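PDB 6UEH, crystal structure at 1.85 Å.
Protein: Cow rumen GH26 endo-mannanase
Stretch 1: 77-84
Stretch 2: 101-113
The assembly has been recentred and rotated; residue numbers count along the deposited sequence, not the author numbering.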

# COMPACT_ATOMS: atom_id res chain seq x y z
N LEU A 77 -22.94 -6.07 4.73
CA LEU A 77 -21.65 -6.62 5.13
C LEU A 77 -21.77 -8.09 5.53
O LEU A 77 -22.69 -8.48 6.25
CB LEU A 77 -21.06 -5.82 6.29
CG LEU A 77 -19.66 -6.23 6.75
CD1 LEU A 77 -18.63 -5.85 5.69
CD2 LEU A 77 -19.31 -5.61 8.09
N GLN A 78 -20.84 -8.91 5.04
CA GLN A 78 -20.78 -10.31 5.43
C GLN A 78 -19.36 -10.64 5.87
O GLN A 78 -18.42 -9.91 5.55
CB GLN A 78 -21.21 -11.22 4.28
CG GLN A 78 -22.62 -10.98 3.79
CD GLN A 78 -23.67 -11.21 4.86
OE1 GLN A 78 -23.55 -12.14 5.66
NE2 GLN A 78 -24.69 -10.37 4.89
N THR A 79 -19.20 -11.73 6.61
CA THR A 79 -17.90 -12.10 7.14
C THR A 79 -17.57 -13.57 6.91
O THR A 79 -18.27 -14.45 7.40
CB THR A 79 -17.81 -11.80 8.64
OG1 THR A 79 -17.91 -10.38 8.85
CG2 THR A 79 -16.48 -12.29 9.21
N ILE A 80 -16.51 -13.82 6.16
CA ILE A 80 -15.98 -15.17 6.05
C ILE A 80 -14.79 -15.28 7.00
O ILE A 80 -14.05 -14.31 7.19
CB ILE A 80 -15.57 -15.53 4.60
CG1 ILE A 80 -15.21 -17.02 4.50
CG2 ILE A 80 -14.44 -14.64 4.10
CD1 ILE A 80 -15.01 -17.52 3.08
N SER A 81 -14.63 -16.44 7.61
CA SER A 81 -13.64 -16.61 8.65
C SER A 81 -12.89 -17.92 8.50
O SER A 81 -13.50 -18.97 8.28
CB SER A 81 -14.30 -16.53 10.03
OG SER A 81 -13.35 -16.70 11.07
N VAL A 82 -11.57 -17.86 8.60
CA VAL A 82 -10.75 -19.06 8.61
C VAL A 82 -10.14 -19.21 9.99
O VAL A 82 -9.26 -18.44 10.37
CB VAL A 82 -9.65 -19.02 7.54
CG1 VAL A 82 -8.79 -20.27 7.64
CG2 VAL A 82 -10.27 -18.90 6.16
N ASN A 83 -10.61 -20.21 10.72
CA ASN A 83 -10.28 -20.40 12.12
C ASN A 83 -10.57 -19.12 12.90
O ASN A 83 -11.73 -18.73 13.04
CB ASN A 83 -8.83 -20.85 12.28
CG ASN A 83 -8.62 -22.29 11.82
OD1 ASN A 83 -9.46 -23.16 12.06
ND2 ASN A 83 -7.50 -22.54 11.14
N GLY A 84 -9.52 -18.44 13.38
CA GLY A 84 -9.72 -17.26 14.19
C GLY A 84 -9.69 -15.93 13.45
O GLY A 84 -9.90 -14.87 14.05
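Stretch 2 (101-113) DFGMHRLNKGANK

Packing of residues 101-113 on strand 77-82 of the cow rumen GH26 endo-mannanase. Stretch 2 forms two strands, 101-107, interrupted in its extended course at Phe102 and Gly103, and 110-113, joined by a turn at Asn108 and Lys109. The first runs in nearly the same direction as strand 77-82, at 24° with the axes 8.4 Å apart at closest approach; the second returns antiparallel, with a signed crossing angle of 163° and a closest approach of 7.1 Å. Together the stretches bury 479 Å².

Val82, Asn83 and Ile80 are the most covered residues of stretch 1. Val82 (chi1 t) sits against the end of the first strand and, on the return strand, Asn112 and Lys113: its CG1 lies 3.7 Å from Leu107 CD2 and 3.5 Å from Arg106 O, while Val82 CG2 is 4.4 Å from His105 CB. The Asn112 side chain reaches back from the return strand to Asn108, its OD1 accepting from Asn108 N (3.0 Å) and its ND2 donating to Asn108 O (2.7 Å); Val82 CG1 lies 4.0 Å from Asn112 OD1.

Asn83, just past the strand end with positive phi, grips Lys113 twice. Asn83 N donates to Lys113 O at 2.8 Å, and Lys113 N donates to Asn83 OD1 at 3.0 Å, both nearly linear, so the side-chain amide takes up the backbone NH of the opposing residue. Lys113 sets out sideways, its CB 3.9 Å from Asn83 OD1, and the all-t chain then carries its end off from stretch 1. Water 2 donates to Asn83 OD1 at 2.9 Å and weakly to Ala111 O at 3.4 Å.

Farther back, Ile80 (chi1 t, chi2 t) points toward Phe102, with Ile80 CD1 3.9 Å from Phe102 CB, and its CG2 is 4.2 Å from His105 NE2. That same NE2 donates to Phe102 O at 2.7 Å, tying the two aromatic residues together beside Ile80. Gln78 CB meets the Phe102 ring at its edge, 4.4 Å from CE1 of Phe102.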

# COMPACT_ATOMS: atom_id res chain seq x y z
N ASP A 101 -17.47 -13.74 -4.91
CA ASP A 101 -16.05 -13.99 -4.63
C ASP A 101 -15.71 -13.56 -3.21
O ASP A 101 -15.70 -12.37 -2.90
CB ASP A 101 -15.18 -13.25 -5.66
CG ASP A 101 -13.69 -13.42 -5.42
OD1 ASP A 101 -13.28 -14.31 -4.64
OD2 ASP A 101 -12.91 -12.66 -6.03
N PHE A 102 -15.45 -14.53 -2.34
CA PHE A 102 -15.10 -14.25 -0.96
C PHE A 102 -13.58 -14.25 -0.74
O PHE A 102 -13.11 -14.42 0.38
CB PHE A 102 -15.76 -15.27 -0.02
CG PHE A 102 -17.21 -14.97 0.26
CD1 PHE A 102 -17.57 -13.93 1.10
CD2 PHE A 102 -18.21 -15.74 -0.31
CE1 PHE A 102 -18.90 -13.65 1.36
CE2 PHE A 102 -19.55 -15.47 -0.05
CZ PHE A 102 -19.89 -14.43 0.79
N GLY A 103 -12.83 -14.08 -1.83
CA GLY A 103 -11.40 -13.85 -1.75
C GLY A 103 -10.50 -15.07 -1.63
O GLY A 103 -10.97 -16.20 -1.52
N MET A 104 -9.19 -14.82 -1.66
CA MET A 104 -8.19 -15.86 -1.47
C MET A 104 -7.59 -15.72 -0.09
O MET A 104 -7.10 -14.65 0.28
CB MET A 104 -7.09 -15.78 -2.52
CG MET A 104 -7.53 -15.23 -3.86
SD MET A 104 -6.11 -15.01 -4.96
CE MET A 104 -6.88 -14.15 -6.33
N HIS A 105 -7.63 -16.80 0.69
CA HIS A 105 -7.16 -16.72 2.07
C HIS A 105 -6.32 -17.93 2.45
O HIS A 105 -6.41 -18.99 1.84
CB HIS A 105 -8.36 -16.56 3.01
CG HIS A 105 -9.27 -15.44 2.62
ND1 HIS A 105 -8.87 -14.12 2.67
CD2 HIS A 105 -10.53 -15.44 2.15
CE1 HIS A 105 -9.87 -13.36 2.26
NE2 HIS A 105 -10.89 -14.13 1.94
N ARG A 106 -5.50 -17.75 3.47
CA ARG A 106 -4.55 -18.77 3.89
C ARG A 106 -5.23 -19.89 4.67
O ARG A 106 -5.94 -19.64 5.65
CB ARG A 106 -3.44 -18.13 4.73
CG ARG A 106 -2.37 -19.08 5.23
CD ARG A 106 -1.21 -18.27 5.79
NE ARG A 106 -0.20 -19.09 6.45
CZ ARG A 106 0.96 -18.63 6.89
NH1 ARG A 106 1.26 -17.34 6.74
NH2 ARG A 106 1.83 -19.44 7.49
N LEU A 107 -5.02 -21.12 4.22
CA LEU A 107 -5.34 -22.29 5.02
C LEU A 107 -4.03 -22.83 5.59
O LEU A 107 -3.02 -22.89 4.88
CB LEU A 107 -6.05 -23.36 4.20
CG LEU A 107 -7.43 -23.02 3.64
CD1 LEU A 107 -8.06 -24.26 3.04
CD2 LEU A 107 -8.32 -22.42 4.71
N ASN A 108 -4.05 -23.21 6.86
CA ASN A 108 -2.84 -23.69 7.50
C ASN A 108 -2.85 -25.20 7.70
O ASN A 108 -3.92 -25.82 7.72
CB ASN A 108 -2.65 -22.97 8.83
CG ASN A 108 -2.28 -21.50 8.65
OD1 ASN A 108 -1.38 -21.17 7.88
ND2 ASN A 108 -2.99 -20.62 9.34
N LYS A 109 -1.66 -25.77 7.81
CA LYS A 109 -1.46 -27.21 7.98
C LYS A 109 -2.43 -27.82 9.00
O LYS A 109 -2.51 -27.36 10.14
CB LYS A 109 -0.02 -27.49 8.40
CG LYS A 109 0.31 -28.96 8.56
CD LYS A 109 1.77 -29.16 8.92
CE LYS A 109 2.15 -30.63 8.97
NZ LYS A 109 1.94 -31.29 7.65
N GLY A 110 -3.16 -28.84 8.57
CA GLY A 110 -4.14 -29.48 9.43
C GLY A 110 -5.55 -28.98 9.19
O GLY A 110 -5.90 -28.57 8.08
N ALA A 111 -6.37 -29.02 10.23
CA ALA A 111 -7.78 -28.67 10.12
C ALA A 111 -8.01 -27.17 10.07
O ALA A 111 -7.34 -26.40 10.76
CB ALA A 111 -8.56 -29.28 11.28
N ASN A 112 -8.95 -26.75 9.24
CA ASN A 112 -9.33 -25.34 9.14
C ASN A 112 -10.85 -25.19 9.18
O ASN A 112 -11.55 -25.70 8.32
CB ASN A 112 -8.78 -24.72 7.85
CG ASN A 112 -7.27 -24.64 7.84
OD1 ASN A 112 -6.68 -23.61 8.18
ND2 ASN A 112 -6.63 -25.73 7.44
N LYS A 113 -11.34 -24.48 10.19
CA LYS A 113 -12.77 -24.20 10.27
C LYS A 113 -13.09 -22.98 9.42
O LYS A 113 -12.67 -21.87 9.75
CB LYS A 113 -13.21 -23.98 11.71
CG LYS A 113 -14.71 -23.77 11.86
CD LYS A 113 -15.11 -23.63 13.33
CE LYS A 113 -16.62 -23.59 13.49
NZ LYS A 113 -17.04 -23.47 14.91
O HOH W 1 -13.99 -20.15 11.48
O HOH W 2 -9.83 -25.90 12.95